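Local coordinates for uncharacterized protein (Escherichia coli O157:H7, PDB 4ZV9) that is of unknown function but belongs to the dienelactone hydrolase family of alpha/beta hydrolases, and so probably hydrolyses an ester or related bond, at residues Y31-P35 against M114-Q119; L146-V150 against W233-L238. All coordinates share one frame; numbering follows the deposited sequence. Where two conformers were deposited one is given.

Contact 1: residues Y31-P35 against M114-Q119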
ATOM      1  N   TYR A  31       4.884 -11.533  -0.460  1.00 19.71           N
ATOM      2  CA  TYR A  31       4.447 -11.977  -1.772  1.00 19.21           C
ATOM      3  C   TYR A  31       5.016 -11.002  -2.799  1.00 20.65           C
ATOM      4  O   TYR A  31       4.654  -9.807  -2.816  1.00 20.15           O
ATOM      5  CB  TYR A  31       2.924 -11.988  -1.799  1.00 18.56           C
ATOM      6  CG  TYR A  31       2.264 -12.545  -3.048  1.00 19.14           C
ATOM      7  CD1 TYR A  31       2.450 -13.867  -3.438  1.00 18.80           C
ATOM      8  CD2 TYR A  31       1.369 -11.768  -3.780  1.00 18.85           C
ATOM      9  CE1 TYR A  31       1.776 -14.384  -4.537  1.00 20.06           C
ATOM     10  CE2 TYR A  31       0.693 -12.283  -4.874  1.00 18.76           C
ATOM     11  CZ  TYR A  31       0.914 -13.566  -5.266  1.00 19.03           C
ATOM     12  OH  TYR A  31       0.238 -14.056  -6.368  1.00 21.11           O
ATOM     13  N   LEU A  32       5.959 -11.473  -3.604  1.00 19.84           N
ATOM     14  CA  LEU A  32       6.626 -10.651  -4.599  1.00 21.93           C
ATOM     15  C   LEU A  32       6.080 -10.987  -5.991  1.00 22.56           C
ATOM     16  O   LEU A  32       6.139 -12.149  -6.397  1.00 21.28           O
ATOM     17  CB  LEU A  32       8.131 -10.941  -4.574  1.00 23.47           C
ATOM     18  CG  LEU A  32       9.036 -10.155  -5.541  1.00 27.00           C
ATOM     19  CD1 LEU A  32       9.153  -8.715  -5.096  1.00 27.14           C
ATOM     20  CD2 LEU A  32      10.429 -10.779  -5.576  1.00 28.10           C
ATOM     21  N   VAL A  33       5.586  -9.983  -6.727  1.00 20.62           N
ATOM     22  CA  VAL A  33       5.074 -10.213  -8.070  1.00 21.78           C
ATOM     23  C   VAL A  33       5.765  -9.288  -9.066  1.00 23.53           C
ATOM     24  O   VAL A  33       5.808  -8.077  -8.851  1.00 23.91           O
ATOM     25  CB  VAL A  33       3.553  -9.985  -8.179  1.00 22.18           C
ATOM     26  CG1 VAL A  33       3.035 -10.601  -9.476  1.00 23.36           C
ATOM     27  CG2 VAL A  33       2.820 -10.608  -7.001  1.00 22.43           C
ATOM     28  N   LYS A  34       6.279  -9.853 -10.161  1.00 24.27           N
ATOM     29  CA  LYS A  34       6.981  -9.093 -11.201  1.00 26.06           C
ATOM     30  C   LYS A  34       6.287  -9.250 -12.543  1.00 26.37           C
ATOM     31  O   LYS A  34       5.622 -10.265 -12.778  1.00 23.72           O
ATOM     32  CB  LYS A  34       8.378  -9.667 -11.424  1.00 27.44           C
ATOM     33  CG  LYS A  34       9.269  -9.734 -10.218  1.00 31.10           C
ATOM     34  CD  LYS A  34      10.514 -10.560 -10.518  1.00 32.70           C
ATOM     35  CE  LYS A  34      11.408 -10.596  -9.294  1.00 35.18           C
ATOM     36  NZ  LYS A  34      12.539 -11.547  -9.427  1.00 34.54           N
ATOM     37  N   PRO A  35       6.467  -8.273 -13.448  1.00 26.33           N
ATOM     38  CA  PRO A  35       6.024  -8.478 -14.819  1.00 28.90           C
ATOM     39  C   PRO A  35       6.829  -9.660 -15.374  1.00 30.51           C
ATOM     40  O   PRO A  35       8.034  -9.744 -15.123  1.00 30.48           O
ATOM     41  CB  PRO A  35       6.422  -7.166 -15.532  1.00 31.47           C
ATOM     42  CG  PRO A  35       6.528  -6.153 -14.449  1.00 30.51           C
ATOM     43  CD  PRO A  35       6.970  -6.908 -13.218  1.00 29.80           C
HETATM   44  N   MSE A 114      13.258  -3.168  -1.463  0.50 23.50           N
HETATM   45  CA  MSE A 114      12.915  -2.941  -2.870  0.50 24.85           C
HETATM   46  C   MSE A 114      13.806  -1.866  -3.474  0.50 27.36           C
HETATM   47  O   MSE A 114      14.014  -1.850  -4.685  0.50 26.20           O
HETATM   48  CB  MSE A 114      11.425  -2.618  -3.027  0.50 26.72           C
HETATM   49  CG  MSE A 114      10.544  -3.835  -2.765  0.50 27.77           C
HETATM   50 SE   MSE A 114      10.764  -5.066  -4.301  0.50 32.16          SE
HETATM   51  CE  MSE A 114      12.153  -6.257  -3.628  0.50 29.16           C
ATOM     52  N   GLN A 115      14.332  -0.962  -2.648  0.50 26.00           N
ATOM     53  CA  GLN A 115      15.264   0.075  -3.132  0.50 27.74           C
ATOM     54  C   GLN A 115      16.547  -0.551  -3.656  0.50 28.18           C
ATOM     55  O   GLN A 115      17.116  -0.088  -4.637  0.50 26.64           O
ATOM     56  CB  GLN A 115      15.650   1.071  -2.015  0.50 27.15           C
ATOM     57  CG  GLN A 115      14.665   2.226  -1.802  0.50 27.29           C
ATOM     58  CD  GLN A 115      14.881   3.037  -0.524  0.50 28.22           C
ATOM     59  OE1 GLN A 115      15.529   2.587   0.410  0.50 29.23           O
ATOM     60  NE2 GLN A 115      14.275   4.216  -0.460  0.50 27.56           N
ATOM     61  N   ARG A 116      16.992  -1.606  -2.985  1.00 30.73           N
ATOM     62  CA  ARG A 116      18.245  -2.266  -3.319  1.00 34.80           C
ATOM     63  C   ARG A 116      18.092  -3.539  -4.153  1.00 29.51           C
ATOM     64  O   ARG A 116      19.083  -4.194  -4.468  1.00 30.23           O
ATOM     65  CB  ARG A 116      18.970  -2.603  -2.020  1.00 37.66           C
ATOM     66  CG  ARG A 116      19.101  -1.384  -1.118  1.00 47.91           C
ATOM     67  CD  ARG A 116      19.516  -1.747   0.289  1.00 57.07           C
ATOM     68  NE  ARG A 116      19.275  -0.650   1.221  1.00 67.74           N
ATOM     69  CZ  ARG A 116      20.187   0.176   1.726  1.00 83.13           C
ATOM     70  NH1 ARG A 116      21.480   0.063   1.434  1.00 95.86           N
ATOM     71  NH2 ARG A 116      19.789   1.129   2.557  1.00 92.79           N
ATOM     72  N   TYR A 117      16.865  -3.886  -4.504  1.00 26.55           N
ATOM     73  CA  TYR A 117      16.596  -5.116  -5.247  1.00 25.63           C
ATOM     74  C   TYR A 117      17.283  -5.040  -6.616  1.00 25.66           C
ATOM     75  O   TYR A 117      17.027  -4.110  -7.369  1.00 23.54           O
ATOM     76  CB  TYR A 117      15.087  -5.306  -5.396  1.00 26.49           C
ATOM     77  CG  TYR A 117      14.682  -6.697  -5.856  1.00 26.20           C
ATOM     78  CD1 TYR A 117      14.782  -7.792  -4.997  1.00 28.40           C
ATOM     79  CD2 TYR A 117      14.177  -6.906  -7.118  1.00 28.95           C
ATOM     80  CE1 TYR A 117      14.396  -9.068  -5.400  1.00 30.67           C
ATOM     81  CE2 TYR A 117      13.793  -8.176  -7.537  1.00 27.57           C
ATOM     82  CZ  TYR A 117      13.907  -9.249  -6.669  1.00 32.17           C
ATOM     83  OH  TYR A 117      13.513 -10.501  -7.096  1.00 41.95           O
ATOM     84  N   PRO A 118      18.137  -6.024  -6.945  1.00 27.57           N
ATOM     85  CA  PRO A 118      18.898  -5.984  -8.205  1.00 31.18           C
ATOM     86  C   PRO A 118      18.087  -5.757  -9.478  1.00 28.21           C
ATOM     87  O   PRO A 118      18.559  -5.044 -10.373  1.00 26.45           O
ATOM     88  CB  PRO A 118      19.611  -7.360  -8.251  1.00 35.15           C
ATOM     89  CG  PRO A 118      19.613  -7.845  -6.840  1.00 34.21           C
ATOM     90  CD  PRO A 118      18.342  -7.306  -6.233  1.00 31.11           C
ATOM     91  N   GLN A 119      16.892  -6.342  -9.571  1.00 23.30           N
ATOM     92  CA  GLN A 119      16.066  -6.181 -10.766  1.00 24.30           C
ATOM     93  C   GLN A 119      15.204  -4.929 -10.738  1.00 23.38           C
ATOM     94  O   GLN A 119      14.561  -4.602 -11.741  1.00 22.60           O
ATOM     95  CB  GLN A 119      15.172  -7.404 -10.995  1.00 24.84           C
ATOM     96  CG  GLN A 119      15.941  -8.657 -11.322  1.00 28.38           C
ATOM     97  CD  GLN A 119      15.034  -9.868 -11.422  1.00 37.62           C
ATOM     98  OE1 GLN A 119      14.003  -9.920 -10.782  1.00 45.57           O
ATOM     99  NE2 GLN A 119      15.419 -10.844 -12.228  1.00 44.00           N
TER
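Lys34 carries the polar part of this contact, its extended chain reaching from strand 28-35 to two oxygens that grip NZ from directions about a right angle apart. NZ donates to Tyr117 OH at 2.7 Å and to Gln119 OE1 at 2.6 Å. The tyrosine bond lies in the plane of the ring, at its edge. On the amide the lysine approaches at 142° to the C=O bond, tilted 23° out of the carbonyl plane. A lysine suits this place because its long methylene chain spans the gap between backbones, and the two oxygen dipoles would be expected to stabilise the ammonium charge.

Strand 28-35 belongs to the mixed central sheet of an alpha/beta-hydrolase fold, and helix 100-116 packs on one of its faces; residues 117-119 lead toward strand 120-121, and just before it the Gln119 backbone bonds to Thr42.

The apolar part comes from Leu32, two residues earlier and on the same side of the strand. With CG anti to the backbone N (chi1 -179°), its two methyls divide the work: CD1 meets SE of the selenomethionine Met114 at 4.1 Å, and CD2 lies obliquely against Tyr117, 4.0 Å from CZ. Bent at its second and third torsions, the flexible, unbranched Met114 chain brings its SE end (sulfur in the natural methionine) toward the strand. Leu73 on the neighbouring strand 71-75 touches both Leu32 and Met114.

Contact 2: residues L146-V150 against W233-L238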
ATOM      1  N   LEU A 146      11.157   8.439  -1.168  1.00 28.47           N
ATOM      2  CA  LEU A 146      10.017   7.648  -1.607  1.00 28.19           C
ATOM      3  C   LEU A 146       9.445   8.306  -2.860  1.00 29.25           C
ATOM      4  O   LEU A 146       9.204   9.523  -2.880  1.00 26.34           O
ATOM      5  CB  LEU A 146       8.972   7.597  -0.496  1.00 27.23           C
ATOM      6  CG  LEU A 146       7.747   6.691  -0.660  1.00 26.64           C
ATOM      7  CD1 LEU A 146       8.153   5.214  -0.614  1.00 27.94           C
ATOM      8  CD2 LEU A 146       6.751   6.996   0.423  1.00 25.77           C
ATOM      9  N   ALA A 147       9.275   7.524  -3.918  1.00 27.29           N
ATOM     10  CA  ALA A 147       8.834   8.076  -5.202  1.00 28.94           C
ATOM     11  C   ALA A 147       7.394   8.615  -5.195  1.00 30.11           C
ATOM     12  O   ALA A 147       7.100   9.603  -5.862  1.00 27.38           O
ATOM     13  CB  ALA A 147       9.006   7.039  -6.295  1.00 32.99           C
ATOM     14  N   CYS A 148       6.505   7.948  -4.466  1.00 29.63           N
ATOM     15  CA  CYS A 148       5.118   8.387  -4.333  1.00 30.86           C
ATOM     16  C   CYS A 148       4.425   7.536  -3.270  1.00 28.40           C
ATOM     17  O   CYS A 148       4.925   6.474  -2.889  1.00 30.19           O
ATOM     18  CB  CYS A 148       4.357   8.284  -5.665  1.00 33.86           C
ATOM     19  SG  CYS A 148       4.261   6.598  -6.348  1.00 34.21           S
ATOM     20  N   ALA A 149       3.301   8.029  -2.772  1.00 26.16           N
ATOM     21  CA  ALA A 149       2.503   7.304  -1.779  1.00 25.19           C
ATOM     22  C   ALA A 149       1.027   7.463  -2.102  1.00 25.69           C
ATOM     23  O   ALA A 149       0.565   8.577  -2.418  1.00 27.80           O
ATOM     24  CB  ALA A 149       2.797   7.811  -0.386  1.00 25.80           C
ATOM     25  N   VAL A 150       0.283   6.371  -1.997  1.00 24.68           N
ATOM     26  CA  VAL A 150      -1.131   6.356  -2.346  1.00 26.94           C
ATOM     27  C   VAL A 150      -1.963   5.684  -1.247  1.00 29.71           C
ATOM     28  O   VAL A 150      -2.239   4.485  -1.310  1.00 30.73           O
ATOM     29  CB  VAL A 150      -1.359   5.652  -3.700  1.00 26.66           C
ATOM     30  CG1 VAL A 150      -2.803   5.781  -4.142  1.00 28.48           C
ATOM     31  CG2 VAL A 150      -0.439   6.226  -4.765  1.00 28.10           C
ATOM     32  N   TRP A 233      -0.758   7.901 -11.399  1.00 32.85           N
ATOM     33  CA  TRP A 233       0.163   8.472 -10.426  1.00 34.24           C
ATOM     34  C   TRP A 233       1.482   7.689 -10.503  1.00 33.50           C
ATOM     35  O   TRP A 233       2.566   8.285 -10.559  1.00 32.44           O
ATOM     36  CB  TRP A 233      -0.454   8.387  -9.026  1.00 33.03           C
ATOM     37  CG  TRP A 233       0.104   9.341  -8.009  1.00 33.38           C
ATOM     38  CD1 TRP A 233       0.892   9.033  -6.945  1.00 31.37           C
ATOM     39  CD2 TRP A 233      -0.160  10.754  -7.922  1.00 34.44           C
ATOM     40  NE1 TRP A 233       1.154  10.171  -6.207  1.00 33.46           N
ATOM     41  CE2 TRP A 233       0.524  11.238  -6.788  1.00 33.21           C
ATOM     42  CE3 TRP A 233      -0.899  11.652  -8.701  1.00 37.42           C
ATOM     43  CZ2 TRP A 233       0.495  12.589  -6.409  1.00 36.16           C
ATOM     44  CZ3 TRP A 233      -0.922  12.994  -8.332  1.00 38.43           C
ATOM     45  CH2 TRP A 233      -0.230  13.446  -7.193  1.00 38.95           C
ATOM     46  N   PHE A 234       1.380   6.359 -10.515  1.00 31.11           N
ATOM     47  CA  PHE A 234       2.571   5.509 -10.636  1.00 33.43           C
ATOM     48  C   PHE A 234       3.338   5.823 -11.910  1.00 35.64           C
ATOM     49  O   PHE A 234       4.562   5.921 -11.892  1.00 34.81           O
ATOM     50  CB  PHE A 234       2.228   4.010 -10.638  1.00 31.87           C
ATOM     51  CG  PHE A 234       1.722   3.464  -9.311  1.00 29.09           C
ATOM     52  CD1 PHE A 234       2.014   4.088  -8.096  1.00 29.40           C
ATOM     53  CD2 PHE A 234       1.014   2.278  -9.286  1.00 27.89           C
ATOM     54  CE1 PHE A 234       1.547   3.564  -6.897  1.00 29.52           C
ATOM     55  CE2 PHE A 234       0.580   1.730  -8.088  1.00 27.72           C
ATOM     56  CZ  PHE A 234       0.843   2.378  -6.892  1.00 27.44           C
ATOM     57  N   ASP A 235       2.611   5.943 -13.015  1.00 36.61           N
ATOM     58  CA  ASP A 235       3.221   6.213 -14.302  1.00 42.29           C
ATOM     59  C   ASP A 235       3.953   7.553 -14.288  1.00 42.23           C
ATOM     60  O   ASP A 235       5.024   7.697 -14.860  1.00 39.13           O
ATOM     61  CB  ASP A 235       2.150   6.235 -15.387  1.00 52.65           C
ATOM     62  CG  ASP A 235       2.720   6.517 -16.756  1.00 61.43           C
ATOM     63  OD1 ASP A 235       3.600   5.753 -17.197  1.00 73.61           O
ATOM     64  OD2 ASP A 235       2.298   7.504 -17.392  1.00 71.39           O
ATOM     65  N   LYS A 236       3.371   8.527 -13.609  1.00 40.21           N
ATOM     66  CA  LYS A 236       3.967   9.847 -13.526  1.00 42.29           C
ATOM     67  C   LYS A 236       5.205   9.900 -12.626  1.00 39.66           C
ATOM     68  O   LYS A 236       6.172  10.577 -12.957  1.00 38.91           O
ATOM     69  CB  LYS A 236       2.931  10.830 -12.994  1.00 44.49           C
ATOM     70  CG  LYS A 236       3.307  12.298 -13.102  1.00 51.54           C
ATOM     71  CD  LYS A 236       2.173  13.147 -12.560  1.00 55.40           C
ATOM     72  CE  LYS A 236       2.463  14.602 -12.537  1.00 61.46           C
ATOM     73  NZ  LYS A 236       3.226  15.090 -13.701  1.00 65.59           N
ATOM     74  N   TYR A 237       5.181   9.192 -11.499  1.00 33.76           N
ATOM     75  CA  TYR A 237       6.237   9.348 -10.505  1.00 35.56           C
ATOM     76  C   TYR A 237       7.212   8.198 -10.299  1.00 38.72           C
ATOM     77  O   TYR A 237       8.197   8.385  -9.610  1.00 36.04           O
ATOM     78  CB  TYR A 237       5.623   9.770  -9.167  1.00 34.34           C
ATOM     79  CG  TYR A 237       4.973  11.140  -9.229  1.00 34.43           C
ATOM     80  CD1 TYR A 237       5.740  12.280  -9.436  1.00 35.72           C
ATOM     81  CD2 TYR A 237       3.600  11.301  -9.040  1.00 37.02           C
ATOM     82  CE1 TYR A 237       5.157  13.551  -9.476  1.00 36.90           C
ATOM     83  CE2 TYR A 237       3.008  12.561  -9.076  1.00 37.33           C
ATOM     84  CZ  TYR A 237       3.796  13.680  -9.294  1.00 37.37           C
ATOM     85  OH  TYR A 237       3.215  14.910  -9.327  1.00 38.98           O
ATOM     86  N   LEU A 238       6.961   7.030 -10.886  1.00 38.22           N
ATOM     87  CA  LEU A 238       7.885   5.900 -10.745  1.00 43.11           C
ATOM     88  C   LEU A 238       8.823   5.782 -11.938  1.00 48.56           C
ATOM     89  O   LEU A 238       8.408   5.996 -13.081  1.00 58.20           O
ATOM     90  CB  LEU A 238       7.122   4.590 -10.557  1.00 39.99           C
ATOM     91  CG  LEU A 238       6.457   4.417  -9.194  1.00 42.81           C
ATOM     92  CD1 LEU A 238       5.632   3.139  -9.182  1.00 41.88           C
ATOM     93  CD2 LEU A 238       7.514   4.369  -8.105  1.00 45.82           C
ATOM     94  OXT LEU A 238      10.010   5.471 -11.781  1.00 53.17           O
TER
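Residues 146-150 and 233-238 form an apolar, buried helix-on-sheet contact in which the C-terminal helix covers strand 148-151, between strands 123-128 and 169-174. Strand 148-150 and helix 233-237 run nearly antiparallel, at 172°, with their axes 9.3 Å apart, and no hydrogen bond joins the two segments.

Cys148 is central to the interface. Its SG sits between the backbone N and the carbonyl carbon (chi1 61°), which turns the sulfur toward the Phe234 ring; it meets that ring at the edge, 3.8 Å from CD1. The same sulfur lies obliquely beside the five-membered ring of Trp233, while Cys148 CB is 3.8 Å from Trp233 CD1. A cysteine fits here because it is small enough for close approach to two aromatic side chains, yet polarisable. Val150, two residues on, points to the same side, and its CG2 touches both Trp233 CD1, at 3.8 Å, and Phe234 CE1, at 3.9 Å.

Within the helix, Tyr237 CE2 lies over one face of the Trp233 ring, and the indole NE1 donates to Pro168 O, just before the neighbouring strand 169-174. Ala147, small, lets Leu238, the last residue of the chain, come close, CB to CD2 3.6 Å; Leu238 and Phe234 also touch Val45 of strand 42-48.

Alternating inward side chains of a strand, met by residues spaced three and four apart on a helix, are the hallmark of alpha/beta packing, here the last helix of an alpha/beta-hydrolase fold closing over its sheet.

How the contacts relate
Contact 1 sets a helix end and the loop after it, contact 2 the end of the last helix, against the same sheet, but at different places: contact 1 involves strand 28-35, next to the outer strand 12-21, and contact 2 strand 148-151, well across the sheet, where the 169-174 backbone bonds on beyond it. Their centres are 16 Å apart and they do not touch, although strand 42-48 borders on partners of both. Both are buried. Contact 2 is the larger, burying 308 Å² against 182 Å², and is apolar throughout. Contact 1 is mixed: beside its leucine and selenomethionine, a buried lysine is met by polar groups of the partly exposed Tyr117 and Gln119.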